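Local coordinates for 11R-lipoxygenase (Gersemia fruticosa, PDB 3VF1), which probably oxygenates polyunsaturated fatty acids as a calcium-dependent, non-heme iron dioxygenase of the lipoxygenase family, at residues A[38-43]-A[86-91]; A[193-198]-A[428-433]; A[309-314]-A[377-382]. One frame throughout, in Å; residues are numbered along the deposited sequence.

Contact 1: residues A[38-43]-A[86-91]; sequences ASVSIK and ITLKEN
The flat groups that meet between Ser41 and Lys89 are peptide planes, and each amide N-H lies in the plane of the carbonyl it binds. Ser41 N donates to Lys89 O at 2.9 Å, while Lys89 N returns a bond to Ser41 O at 3.1 Å. Lys43 and Thr87 form the next hydrogen-bonded pair, again with a bond in each direction. Asn91 N binds Ser39 O at 2.9 Å, and Asn91 CB packs on the Val40 backbone, 3.3 Å from Val40 C. The N-to-C directions of strands 40-43 and 86-90 differ by 159°, which confirms an antiparallel pair. Between the hydrogen-bonded pairs, Ile42 and Leu88 lie side by side on one face of the sheet; in Leu88, chi1 of -65° sets CG anti to the carbonyl carbon and chi2 of 164° orients the methyls, CD2 coming 3.9 Å from Ile42 CB. Further along the same layer, Ile42 CD1 meets Ile86 CD1 at 4.1 Å. On the other face, which also carries Lys43 and Thr87, Ser41 OG rests 3.5 Å from Lys89 CB. Strand 100-109 of the second sheet packs on the aliphatic face through Ile101, Val104 and Ile106, against Leu88, Ile86 and Ile42. One apolar face turned to a facing sheet and one polar face turned outward characterise the beta sandwich of a PLAT domain.

Contact 2: residues A[193-198]-A[428-433]; sequences VQFTDE and IMAINT
Gln194 and Ala430 bring the two backbones closest, 5.4 Å from CA to CA, where an irregular loop passes the first turn of helix 428-438 in the helical, iron-containing part of the lipoxygenase fold. No direct hydrogen bond joins the segments. Instead a water donates to Val193 O and accepts from Ala430 N at 2.8 Å, giving a partner to an amide of the helix's opening turn. Among the side chains, Phe195 supplies the flat surface: Ala430 CB sits over one ring face, 3.8 Å from the centroid and 29° off the normal, with CE1 at 3.4 Å from that methyl. Ring atom CZ reaches on to Ala430 O, also at 3.4 Å. An alanine in place of Phe195 would probably leave the Ala430 methyl without its aromatic cover and open a gap between loop and helix. Nearer the start of both segments, the bend at chi3 (-68°) turns Met429 CE so that it meets Val193 CG1 at 3.6 Å; Trp408 of helix 369-410 touches both residues. Ile431, whose CB touches Phe195 CE1, also has its side chain about 4 Å from that of the iron ligand His397, so this packing adjoins the metal site. Within the helix, Met429 O accepts both Thr433 N and Thr433 OG1, the hydroxyl at 2.8 Å, from opposite faces of its carbonyl plane.

Contact 3: residues A[309-314]-A[377-382]; sequences TDYKIL and LWLRCA
The first torsions of Tyr311 and Leu379 set their CG atoms, and chi2 of Leu379 brings CD1 to the ring. In Tyr311, chi1 of -64° sets CG anti to the carbonyl carbon, on a CB that already points at segment 377-382; in Leu379, chi1 of -178° puts CG anti to the backbone N. With chi2 at 63°, Leu379 CD1 then comes 3.9 Å from Tyr311 CE1, the two side chains crossing at about a right angle. The same methyl lies 4.0 Å from Thr309 OG1, so it touches both Thr309 and Tyr311. One turn along the helix from Leu379, Ala382 meets the tyrosine differently: its CB stands 4.2 Å above one ring face, displaced toward the rim and nearest to CG. Leu314 CD1 reaches Ala382 CB as well, at 3.6 Å, making the alanine methyl a shared contact of Tyr311 and Leu314. Those two residues are joined by the backbone bond from Leu314 N to Tyr311 O, 3.1 Å long. No hydrogen bond crosses between the segments, and the packing is mainly apolar; the phenol's OH bonds instead to Asp383, the next residue of the helix. Phe261 of helix 254-263 touches both Thr309 and Tyr311. The contact thus seats the end of strand 306-310, part of a small antiparallel sheet, on helix 369-410, the long helix of the lipoxygenase fold that further on carries the iron ligands His392 and His397.

Contact 1 belongs to the PLAT sandwich, its centre about 35 Å from the centre of the chain, and is only partly buried; contacts 2 and 3 are buried packing in the catalytic part, and contact 2 is the most central, its centre about 13 Å from that of the chain. Their chemistry follows. Contact 1 is a ladder of backbone hydrogen bonds, contact 2 has a single water bridge beside methyl-on-ring packing, and contact 3 has mainly apolar packing and no hydrogen bond across it. Helix 369-410 links the last two: it forms one side of 309-314/377-382 and touches contact 2 through Trp408. The centres of contacts 1 and 3 are about 57 Å apart, on opposite sides of the chain's centre.

Contact 1: residues A[38-43]-A[86-91]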
ATOM      1  N   ALA A  38      10.186  -3.920  33.763  1.00 83.94           N
ATOM      2  CA  ALA A  38       9.213  -4.479  32.831  1.00 81.45           C
ATOM      3  C   ALA A  38       8.587  -5.750  33.396  1.00 78.06           C
ATOM      4  O   ALA A  38       8.110  -6.604  32.647  1.00 77.21           O
ATOM      5  CB  ALA A  38       9.874  -4.771  31.503  1.00 77.04           C
ATOM      6  N   SER A  39       8.588  -5.867  34.720  1.00 78.43           N
ATOM      7  CA  SER A  39       8.029  -7.035  35.387  1.00 81.17           C
ATOM      8  C   SER A  39       6.518  -7.119  35.194  1.00 79.35           C
ATOM      9  O   SER A  39       5.824  -6.103  35.193  1.00 79.07           O
ATOM     10  CB  SER A  39       8.350  -6.994  36.881  1.00 84.58           C
ATOM     11  OG  SER A  39       9.749  -6.963  37.101  1.00 86.29           O
ATOM     12  N   VAL A  40       6.019  -8.341  35.036  1.00 77.22           N
ATOM     13  CA  VAL A  40       4.590  -8.575  34.869  1.00 77.86           C
ATOM     14  C   VAL A  40       4.178  -9.827  35.629  1.00 76.09           C
ATOM     15  O   VAL A  40       5.019 -10.531  36.184  1.00 73.87           O
ATOM     16  CB  VAL A  40       4.214  -8.756  33.386  1.00 71.10           C
ATOM     17  CG1 VAL A  40       4.565  -7.506  32.591  1.00 72.97           C
ATOM     18  CG2 VAL A  40       4.910  -9.977  32.806  1.00 69.15           C
ATOM     19  N   SER A  41       2.877 -10.095  35.654  1.00 72.36           N
ATOM     20  CA  SER A  41       2.362 -11.312  36.263  1.00 74.44           C
ATOM     21  C   SER A  41       1.647 -12.146  35.206  1.00 71.53           C
ATOM     22  O   SER A  41       1.031 -11.600  34.293  1.00 70.91           O
ATOM     23  CB  SER A  41       1.411 -10.976  37.413  1.00 80.08           C
ATOM     24  OG  SER A  41       0.316 -10.199  36.961  1.00 81.26           O
ATOM     25  N   ILE A  42       1.734 -13.468  35.328  1.00 70.63           N
ATOM     26  CA  ILE A  42       1.150 -14.363  34.336  1.00 69.62           C
ATOM     27  C   ILE A  42       0.223 -15.405  34.964  1.00 70.97           C
ATOM     28  O   ILE A  42       0.659 -16.246  35.749  1.00 71.88           O
ATOM     29  CB  ILE A  42       2.246 -15.083  33.518  1.00 69.07           C
ATOM     30  CG1 ILE A  42       1.611 -16.087  32.554  1.00 67.44           C
ATOM     31  CG2 ILE A  42       3.243 -15.776  34.440  1.00 69.28           C
ATOM     32  CD1 ILE A  42       2.580 -16.664  31.550  1.00 63.54           C
ATOM     33  N   LYS A  43      -1.059 -15.336  34.617  1.00 66.20           N
ATOM     34  CA  LYS A  43      -2.039 -16.311  35.090  1.00 63.47           C
ATOM     35  C   LYS A  43      -2.409 -17.282  33.977  1.00 62.66           C
ATOM     36  O   LYS A  43      -2.974 -16.886  32.957  1.00 64.71           O
ATOM     37  CB  LYS A  43      -3.301 -15.611  35.599  1.00 66.45           C
ATOM     38  CG  LYS A  43      -4.404 -16.576  36.020  1.00 68.33           C
ATOM     39  CD  LYS A  43      -5.584 -15.859  36.664  1.00 73.89           C
ATOM     40  CE  LYS A  43      -6.326 -14.984  35.670  1.00 70.65           C
ATOM     41  NZ  LYS A  43      -7.581 -14.431  36.251  1.00 73.60           N
ATOM     42  N   ILE A  86      -3.213 -17.487  28.305  1.00 49.28           N
ATOM     43  CA  ILE A  86      -2.519 -16.885  29.434  1.00 50.11           C
ATOM     44  C   ILE A  86      -2.963 -15.439  29.576  1.00 52.47           C
ATOM     45  O   ILE A  86      -3.421 -14.828  28.612  1.00 55.81           O
ATOM     46  CB  ILE A  86      -0.990 -16.915  29.243  1.00 51.65           C
ATOM     47  CG1 ILE A  86      -0.572 -15.953  28.127  1.00 52.92           C
ATOM     48  CG2 ILE A  86      -0.523 -18.332  28.940  1.00 48.38           C
ATOM     49  CD1 ILE A  86       0.921 -15.917  27.864  1.00 52.40           C
ATOM     50  N   THR A  87      -2.828 -14.893  30.778  1.00 54.13           N
ATOM     51  CA  THR A  87      -3.166 -13.498  31.021  1.00 60.51           C
ATOM     52  C   THR A  87      -1.960 -12.769  31.601  1.00 62.02           C
ATOM     53  O   THR A  87      -1.304 -13.265  32.515  1.00 62.23           O
ATOM     54  CB  THR A  87      -4.357 -13.363  31.984  1.00 62.36           C
ATOM     55  OG1 THR A  87      -5.450 -14.161  31.511  1.00 63.82           O
ATOM     56  CG2 THR A  87      -4.799 -11.912  32.087  1.00 63.00           C
ATOM     57  N   LEU A  88      -1.675 -11.590  31.061  1.00 60.60           N
ATOM     58  CA  LEU A  88      -0.511 -10.819  31.472  1.00 61.74           C
ATOM     59  C   LEU A  88      -0.938  -9.466  32.025  1.00 62.41           C
ATOM     60  O   LEU A  88      -1.811  -8.805  31.463  1.00 62.65           O
ATOM     61  CB  LEU A  88       0.438 -10.632  30.288  1.00 63.13           C
ATOM     62  CG  LEU A  88       1.074 -11.922  29.766  1.00 62.41           C
ATOM     63  CD1 LEU A  88       1.666 -11.711  28.381  1.00 59.60           C
ATOM     64  CD2 LEU A  88       2.138 -12.420  30.733  1.00 66.89           C
ATOM     65  N   LYS A  89      -0.323  -9.065  33.131  1.00 66.03           N
ATOM     66  CA  LYS A  89      -0.671  -7.814  33.795  1.00 72.91           C
ATOM     67  C   LYS A  89       0.588  -7.106  34.274  1.00 72.40           C
ATOM     68  O   LYS A  89       1.501  -7.739  34.802  1.00 70.75           O
ATOM     69  CB  LYS A  89      -1.596  -8.095  34.984  1.00 77.34           C
ATOM     70  CG  LYS A  89      -1.901  -6.883  35.857  1.00 82.85           C
ATOM     71  CD  LYS A  89      -2.791  -5.880  35.144  1.00 82.19           C
ATOM     72  CE  LYS A  89      -3.027  -4.643  35.997  1.00 86.27           C
ATOM     73  NZ  LYS A  89      -3.867  -3.632  35.298  1.00 82.07           N
ATOM     74  N   GLU A  90       0.638  -5.791  34.085  1.00 75.31           N
ATOM     75  CA  GLU A  90       1.784  -5.010  34.529  1.00 79.90           C
ATOM     76  C   GLU A  90       1.989  -5.208  36.027  1.00 82.51           C
ATOM     77  O   GLU A  90       1.078  -4.992  36.827  1.00 83.53           O
ATOM     78  CB  GLU A  90       1.598  -3.527  34.190  1.00 79.08           C
ATOM     79  CG  GLU A  90       0.526  -2.815  35.002  1.00 88.23           C
ATOM     80  CD  GLU A  90       1.045  -2.275  36.323  1.00 94.24           C
ATOM     81  OE1 GLU A  90       2.273  -2.319  36.549  1.00 92.41           O
ATOM     82  OE2 GLU A  90       0.222  -1.804  37.137  1.00 95.54           O
ATOM     83  N   ASN A  91       3.191  -5.636  36.394  1.00 83.10           N
ATOM     84  CA  ASN A  91       3.516  -5.937  37.780  1.00 82.38           C
ATOM     85  C   ASN A  91       4.670  -5.063  38.259  1.00 89.13           C
ATOM     86  O   ASN A  91       5.199  -5.255  39.354  1.00 92.76           O
ATOM     87  CB  ASN A  91       3.879  -7.418  37.918  1.00 85.94           C
ATOM     88  CG  ASN A  91       4.192  -7.816  39.348  1.00 89.71           C
ATOM     89  OD1 ASN A  91       5.357  -7.951  39.725  1.00 88.91           O
ATOM     90  ND2 ASN A  91       3.151  -8.006  40.151  1.00 90.48           N
TER

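Contact 2: residues A[193-198]-A[428-433]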
ATOM      1  N   VAL A 193      -0.568  -0.535  17.440  1.00 37.25           N
ATOM      2  CA  VAL A 193      -0.656  -0.196  16.023  1.00 38.17           C
ATOM      3  C   VAL A 193       0.060   1.116  15.695  1.00 39.22           C
ATOM      4  O   VAL A 193      -0.213   1.741  14.672  1.00 39.60           O
ATOM      5  CB  VAL A 193      -2.121  -0.097  15.552  1.00 31.51           C
ATOM      6  CG1 VAL A 193      -2.835  -1.420  15.772  1.00 34.90           C
ATOM      7  CG2 VAL A 193      -2.843   1.037  16.267  1.00 34.55           C
ATOM      8  N   GLN A 194       0.979   1.525  16.562  1.00 39.11           N
ATOM      9  CA  GLN A 194       1.758   2.734  16.325  1.00 39.62           C
ATOM     10  C   GLN A 194       2.959   2.433  15.439  1.00 39.41           C
ATOM     11  O   GLN A 194       3.231   1.276  15.120  1.00 39.47           O
ATOM     12  CB  GLN A 194       2.235   3.337  17.646  1.00 35.77           C
ATOM     13  CG  GLN A 194       1.139   4.008  18.449  1.00 39.45           C
ATOM     14  CD  GLN A 194       1.651   4.617  19.738  1.00 43.73           C
ATOM     15  OE1 GLN A 194       2.825   4.477  20.082  1.00 44.26           O
ATOM     16  NE2 GLN A 194       0.770   5.298  20.460  1.00 44.13           N
ATOM     17  N   PHE A 195       3.670   3.483  15.042  1.00 40.65           N
ATOM     18  CA  PHE A 195       4.890   3.327  14.264  1.00 40.18           C
ATOM     19  C   PHE A 195       5.913   2.526  15.058  1.00 41.45           C
ATOM     20  O   PHE A 195       6.113   2.765  16.247  1.00 41.09           O
ATOM     21  CB  PHE A 195       5.472   4.698  13.906  1.00 44.16           C
ATOM     22  CG  PHE A 195       4.691   5.437  12.854  1.00 42.79           C
ATOM     23  CD1 PHE A 195       4.260   4.793  11.705  1.00 38.49           C
ATOM     24  CD2 PHE A 195       4.391   6.779  13.017  1.00 41.53           C
ATOM     25  CE1 PHE A 195       3.546   5.474  10.739  1.00 37.69           C
ATOM     26  CE2 PHE A 195       3.675   7.464  12.056  1.00 40.99           C
ATOM     27  CZ  PHE A 195       3.251   6.813  10.916  1.00 40.96           C
ATOM     28  N   THR A 196       6.558   1.573  14.394  1.00 46.07           N
ATOM     29  CA  THR A 196       7.592   0.767  15.030  1.00 47.49           C
ATOM     30  C   THR A 196       8.929   1.504  15.034  1.00 52.25           C
ATOM     31  O   THR A 196       9.926   0.998  15.546  1.00 55.85           O
ATOM     32  CB  THR A 196       7.759  -0.588  14.323  1.00 46.12           C
ATOM     33  OG1 THR A 196       8.071  -0.376  12.941  1.00 55.02           O
ATOM     34  CG2 THR A 196       6.481  -1.406  14.433  1.00 50.03           C
ATOM     35  N   ASP A 197       8.943   2.701  14.455  1.00 57.39           N
ATOM     36  CA  ASP A 197      10.132   3.543  14.453  1.00 55.77           C
ATOM     37  C   ASP A 197       9.712   4.993  14.659  1.00 59.29           C
ATOM     38  O   ASP A 197       8.864   5.512  13.932  1.00 58.55           O
ATOM     39  CB  ASP A 197      10.895   3.385  13.138  1.00 56.27           C
ATOM     40  CG  ASP A 197      12.269   4.026  13.181  1.00 66.09           C
ATOM     41  OD1 ASP A 197      12.391   5.148  13.717  1.00 65.56           O
ATOM     42  OD2 ASP A 197      13.230   3.401  12.683  1.00 65.64           O
ATOM     43  N   GLU A 198      10.310   5.645  15.651  1.00 63.81           N
ATOM     44  CA  GLU A 198       9.894   6.987  16.043  1.00 68.85           C
ATOM     45  C   GLU A 198      10.247   8.039  14.992  1.00 64.63           C
ATOM     46  O   GLU A 198       9.624   9.101  14.935  1.00 66.99           O
ATOM     47  CB  GLU A 198      10.526   7.361  17.387  1.00 74.98           C
ATOM     48  CG  GLU A 198      10.009   8.664  17.980  1.00 81.32           C
ATOM     49  CD  GLU A 198       8.528   8.612  18.308  1.00 86.02           C
ATOM     50  OE1 GLU A 198       7.966   9.658  18.700  1.00 85.69           O
ATOM     51  OE2 GLU A 198       7.922   7.526  18.176  1.00 85.13           O
ATOM     52  N   ILE A 428      -0.770   0.216   8.638  1.00 33.56           N
ATOM     53  CA  ILE A 428      -1.573   1.033   7.733  1.00 34.64           C
ATOM     54  C   ILE A 428      -2.321   2.146   8.467  1.00 32.61           C
ATOM     55  O   ILE A 428      -2.478   3.245   7.939  1.00 32.57           O
ATOM     56  CB  ILE A 428      -2.575   0.181   6.920  1.00 35.01           C
ATOM     57  CG1 ILE A 428      -3.152   1.010   5.769  1.00 33.87           C
ATOM     58  CG2 ILE A 428      -3.684  -0.352   7.816  1.00 35.41           C
ATOM     59  CD1 ILE A 428      -3.982   0.210   4.789  1.00 37.74           C
ATOM     60  N   MET A 429      -2.780   1.867   9.682  1.00 33.87           N
ATOM     61  CA  MET A 429      -3.496   2.870  10.465  1.00 32.58           C
ATOM     62  C   MET A 429      -2.567   4.006  10.883  1.00 32.15           C
ATOM     63  O   MET A 429      -2.941   5.179  10.825  1.00 32.74           O
ATOM     64  CB  MET A 429      -4.145   2.239  11.698  1.00 37.99           C
ATOM     65  CG  MET A 429      -5.493   1.590  11.417  1.00 39.13           C
ATOM     66  SD  MET A 429      -6.261   0.858  12.880  1.00 40.01           S
ATOM     67  CE  MET A 429      -5.148  -0.502  13.205  1.00 37.05           C
ATOM     68  N   ALA A 430      -1.356   3.656  11.303  1.00 31.29           N
ATOM     69  CA  ALA A 430      -0.374   4.656  11.707  1.00 33.57           C
ATOM     70  C   ALA A 430      -0.052   5.618  10.566  1.00 35.76           C
ATOM     71  O   ALA A 430      -0.149   6.836  10.729  1.00 35.20           O
ATOM     72  CB  ALA A 430       0.897   3.979  12.203  1.00 35.74           C
ATOM     73  N   ILE A 431       0.329   5.073   9.413  1.00 34.13           N
ATOM     74  CA  ILE A 431       0.756   5.898   8.285  1.00 33.57           C
ATOM     75  C   ILE A 431      -0.379   6.761   7.731  1.00 34.01           C
ATOM     76  O   ILE A 431      -0.151   7.895   7.314  1.00 35.44           O
ATOM     77  CB  ILE A 431       1.354   5.050   7.137  1.00 34.04           C
ATOM     78  CG1 ILE A 431       1.968   5.955   6.066  1.00 36.63           C
ATOM     79  CG2 ILE A 431       0.293   4.156   6.509  1.00 33.65           C
ATOM     80  CD1 ILE A 431       3.041   6.891   6.587  1.00 39.46           C
ATOM     81  N   ASN A 432      -1.596   6.226   7.725  1.00 32.47           N
ATOM     82  CA  ASN A 432      -2.745   6.967   7.213  1.00 30.78           C
ATOM     83  C   ASN A 432      -3.151   8.111   8.134  1.00 33.26           C
ATOM     84  O   ASN A 432      -3.626   9.148   7.675  1.00 34.24           O
ATOM     85  CB  ASN A 432      -3.936   6.036   6.991  1.00 31.16           C
ATOM     86  CG  ASN A 432      -3.821   5.244   5.708  1.00 32.31           C
ATOM     87  OD1 ASN A 432      -2.761   5.200   5.083  1.00 33.45           O
ATOM     88  ND2 ASN A 432      -4.915   4.614   5.307  1.00 31.58           N
ATOM     89  N   THR A 433      -2.971   7.919   9.436  1.00 34.02           N
ATOM     90  CA  THR A 433      -3.263   8.971  10.399  1.00 33.64           C
ATOM     91  C   THR A 433      -2.291  10.122  10.187  1.00 36.84           C
ATOM     92  O   THR A 433      -2.675  11.289  10.248  1.00 39.67           O
ATOM     93  CB  THR A 433      -3.148   8.469  11.849  1.00 39.85           C
ATOM     94  OG1 THR A 433      -4.107   7.428  12.080  1.00 37.27           O
ATOM     95  CG2 THR A 433      -3.402   9.606  12.829  1.00 39.24           C
TER
HETATM   96  O   HOH W   1      -0.643   1.076  12.266  1.00 35.43           O

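Contact 3: residues A[309-314]-A[377-382]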
ATOM      1  N   THR A 309      -5.008   6.854 -23.288  1.00 23.92           N
ATOM      2  CA  THR A 309      -5.009   7.277 -21.893  1.00 24.55           C
ATOM      3  C   THR A 309      -5.843   8.546 -21.749  1.00 28.95           C
ATOM      4  O   THR A 309      -5.391   9.637 -22.099  1.00 26.69           O
ATOM      5  CB  THR A 309      -3.583   7.559 -21.375  1.00 27.54           C
ATOM      6  OG1 THR A 309      -2.967   8.573 -22.177  1.00 27.11           O
ATOM      7  CG2 THR A 309      -2.731   6.299 -21.416  1.00 27.26           C
ATOM      8  N   ASP A 310      -7.060   8.396 -21.235  1.00 30.34           N
ATOM      9  CA  ASP A 310      -7.991   9.512 -21.111  1.00 27.30           C
ATOM     10  C   ASP A 310      -8.067   9.997 -19.667  1.00 26.46           C
ATOM     11  O   ASP A 310      -8.469   9.251 -18.776  1.00 30.45           O
ATOM     12  CB  ASP A 310      -9.381   9.082 -21.588  1.00 27.28           C
ATOM     13  CG  ASP A 310     -10.385  10.222 -21.575  1.00 33.09           C
ATOM     14  OD1 ASP A 310     -10.117  11.252 -20.921  1.00 34.50           O
ATOM     15  OD2 ASP A 310     -11.449  10.085 -22.216  1.00 37.16           O
ATOM     16  N   TYR A 311      -7.691  11.254 -19.447  1.00 24.94           N
ATOM     17  CA  TYR A 311      -7.692  11.832 -18.105  1.00 26.04           C
ATOM     18  C   TYR A 311      -8.866  12.785 -17.900  1.00 29.22           C
ATOM     19  O   TYR A 311      -8.726  13.856 -17.310  1.00 28.47           O
ATOM     20  CB  TYR A 311      -6.363  12.540 -17.844  1.00 23.97           C
ATOM     21  CG  TYR A 311      -5.197  11.581 -17.857  1.00 26.02           C
ATOM     22  CD1 TYR A 311      -4.575  11.231 -19.047  1.00 24.53           C
ATOM     23  CD2 TYR A 311      -4.738  11.005 -16.681  1.00 25.00           C
ATOM     24  CE1 TYR A 311      -3.520  10.343 -19.063  1.00 26.09           C
ATOM     25  CE2 TYR A 311      -3.684  10.118 -16.688  1.00 24.54           C
ATOM     26  CZ  TYR A 311      -3.080   9.789 -17.881  1.00 25.64           C
ATOM     27  OH  TYR A 311      -2.030   8.902 -17.888  1.00 30.66           O
ATOM     28  N   LYS A 312     -10.031  12.372 -18.389  1.00 31.95           N
ATOM     29  CA  LYS A 312     -11.259  13.139 -18.229  1.00 29.80           C
ATOM     30  C   LYS A 312     -11.533  13.484 -16.768  1.00 29.35           C
ATOM     31  O   LYS A 312     -12.124  14.519 -16.470  1.00 30.06           O
ATOM     32  CB  LYS A 312     -12.438  12.347 -18.793  1.00 33.35           C
ATOM     33  CG  LYS A 312     -13.780  13.035 -18.638  1.00 39.37           C
ATOM     34  CD  LYS A 312     -14.883  12.257 -19.335  1.00 47.81           C
ATOM     35  CE  LYS A 312     -16.208  13.002 -19.285  1.00 57.90           C
ATOM     36  NZ  LYS A 312     -17.268  12.305 -20.067  1.00 63.25           N
ATOM     37  N   ILE A 313     -11.109  12.614 -15.859  1.00 28.28           N
ATOM     38  CA  ILE A 313     -11.433  12.775 -14.444  1.00 30.15           C
ATOM     39  C   ILE A 313     -10.868  14.069 -13.855  1.00 31.47           C
ATOM     40  O   ILE A 313     -11.362  14.559 -12.842  1.00 36.07           O
ATOM     41  CB  ILE A 313     -10.941  11.570 -13.609  1.00 27.95           C
ATOM     42  CG1 ILE A 313     -11.526  11.634 -12.198  1.00 29.99           C
ATOM     43  CG2 ILE A 313      -9.416  11.530 -13.563  1.00 28.13           C
ATOM     44  CD1 ILE A 313     -11.333  10.366 -11.397  1.00 32.10           C
ATOM     45  N   LEU A 314      -9.842  14.623 -14.491  1.00 30.56           N
ATOM     46  CA  LEU A 314      -9.242  15.867 -14.017  1.00 31.01           C
ATOM     47  C   LEU A 314     -10.127  17.075 -14.307  1.00 32.30           C
ATOM     48  O   LEU A 314      -9.883  18.172 -13.804  1.00 33.19           O
ATOM     49  CB  LEU A 314      -7.865  16.071 -14.650  1.00 26.97           C
ATOM     50  CG  LEU A 314      -6.752  15.190 -14.082  1.00 28.96           C
ATOM     51  CD1 LEU A 314      -5.487  15.309 -14.917  1.00 29.78           C
ATOM     52  CD2 LEU A 314      -6.475  15.560 -12.635  1.00 30.07           C
ATOM     53  N   LEU A 377       5.127  16.305 -21.987  1.00 24.81           N
ATOM     54  CA  LEU A 377       5.321  16.699 -20.597  1.00 24.29           C
ATOM     55  C   LEU A 377       3.988  16.965 -19.910  1.00 24.68           C
ATOM     56  O   LEU A 377       3.805  16.615 -18.746  1.00 26.69           O
ATOM     57  CB  LEU A 377       6.216  17.937 -20.506  1.00 24.98           C
ATOM     58  CG  LEU A 377       7.687  17.704 -20.863  1.00 28.24           C
ATOM     59  CD1 LEU A 377       8.422  19.027 -21.032  1.00 26.55           C
ATOM     60  CD2 LEU A 377       8.366  16.851 -19.803  1.00 25.45           C
ATOM     61  N   TRP A 378       3.058  17.578 -20.635  1.00 25.98           N
ATOM     62  CA  TRP A 378       1.747  17.902 -20.077  1.00 24.27           C
ATOM     63  C   TRP A 378       0.884  16.659 -19.884  1.00 23.93           C
ATOM     64  O   TRP A 378       0.034  16.620 -18.996  1.00 24.62           O
ATOM     65  CB  TRP A 378       1.024  18.918 -20.962  1.00 24.99           C
ATOM     66  CG  TRP A 378       1.466  20.336 -20.723  1.00 28.78           C
ATOM     67  CD1 TRP A 378       2.415  21.031 -21.417  1.00 29.07           C
ATOM     68  CD2 TRP A 378       0.977  21.226 -19.712  1.00 29.51           C
ATOM     69  NE1 TRP A 378       2.543  22.297 -20.902  1.00 30.48           N
ATOM     70  CE2 TRP A 378       1.674  22.443 -19.856  1.00 30.65           C
ATOM     71  CE3 TRP A 378       0.018  21.113 -18.702  1.00 31.50           C
ATOM     72  CZ2 TRP A 378       1.441  23.537 -19.026  1.00 30.11           C
ATOM     73  CZ3 TRP A 378      -0.211  22.201 -17.879  1.00 31.66           C
ATOM     74  CH2 TRP A 378       0.495  23.396 -18.048  1.00 30.67           C
ATOM     75  N   LEU A 379       1.104  15.643 -20.713  1.00 25.92           N
ATOM     76  CA  LEU A 379       0.386  14.380 -20.573  1.00 25.29           C
ATOM     77  C   LEU A 379       0.861  13.640 -19.324  1.00 24.95           C
ATOM     78  O   LEU A 379       0.056  13.086 -18.576  1.00 27.68           O
ATOM     79  CB  LEU A 379       0.590  13.507 -21.813  1.00 25.80           C
ATOM     80  CG  LEU A 379      -0.147  12.166 -21.821  1.00 25.50           C
ATOM     81  CD1 LEU A 379      -1.654  12.368 -21.797  1.00 24.18           C
ATOM     82  CD2 LEU A 379       0.263  11.343 -23.034  1.00 25.20           C
ATOM     83  N   ARG A 380       2.170  13.639 -19.101  1.00 22.95           N
ATOM     84  CA  ARG A 380       2.750  12.992 -17.930  1.00 25.18           C
ATOM     85  C   ARG A 380       2.360  13.716 -16.646  1.00 25.07           C
ATOM     86  O   ARG A 380       2.142  13.087 -15.612  1.00 26.24           O
ATOM     87  CB  ARG A 380       4.274  12.943 -18.051  1.00 27.20           C
ATOM     88  CG  ARG A 380       4.774  12.047 -19.167  1.00 32.57           C
ATOM     89  CD  ARG A 380       4.483  10.586 -18.870  1.00 31.88           C
ATOM     90  NE  ARG A 380       5.199  10.113 -17.686  1.00 35.87           N
ATOM     91  CZ  ARG A 380       4.905   8.997 -17.026  1.00 36.95           C
ATOM     92  NH1 ARG A 380       3.898   8.226 -17.417  1.00 34.76           N
ATOM     93  NH2 ARG A 380       5.617   8.654 -15.961  1.00 36.98           N
ATOM     94  N   CYS A 381       2.276  15.038 -16.713  1.00 22.85           N
ATOM     95  CA  CYS A 381       1.909  15.828 -15.547  1.00 25.59           C
ATOM     96  C   CYS A 381       0.520  15.431 -15.064  1.00 26.31           C
ATOM     97  O   CYS A 381       0.292  15.272 -13.865  1.00 23.53           O
ATOM     98  CB  CYS A 381       1.952  17.323 -15.867  1.00 26.27           C
ATOM     99  SG  CYS A 381       1.820  18.386 -14.403  1.00 31.57           S
ATOM    100  N   ALA A 382      -0.404  15.267 -16.005  1.00 26.64           N
ATOM    101  CA  ALA A 382      -1.750  14.819 -15.681  1.00 24.86           C
ATOM    102  C   ALA A 382      -1.697  13.449 -15.013  1.00 25.71           C
ATOM    103  O   ALA A 382      -2.394  13.196 -14.025  1.00 28.29           O
ATOM    104  CB  ALA A 382      -2.604  14.761 -16.935  1.00 21.78           C
TER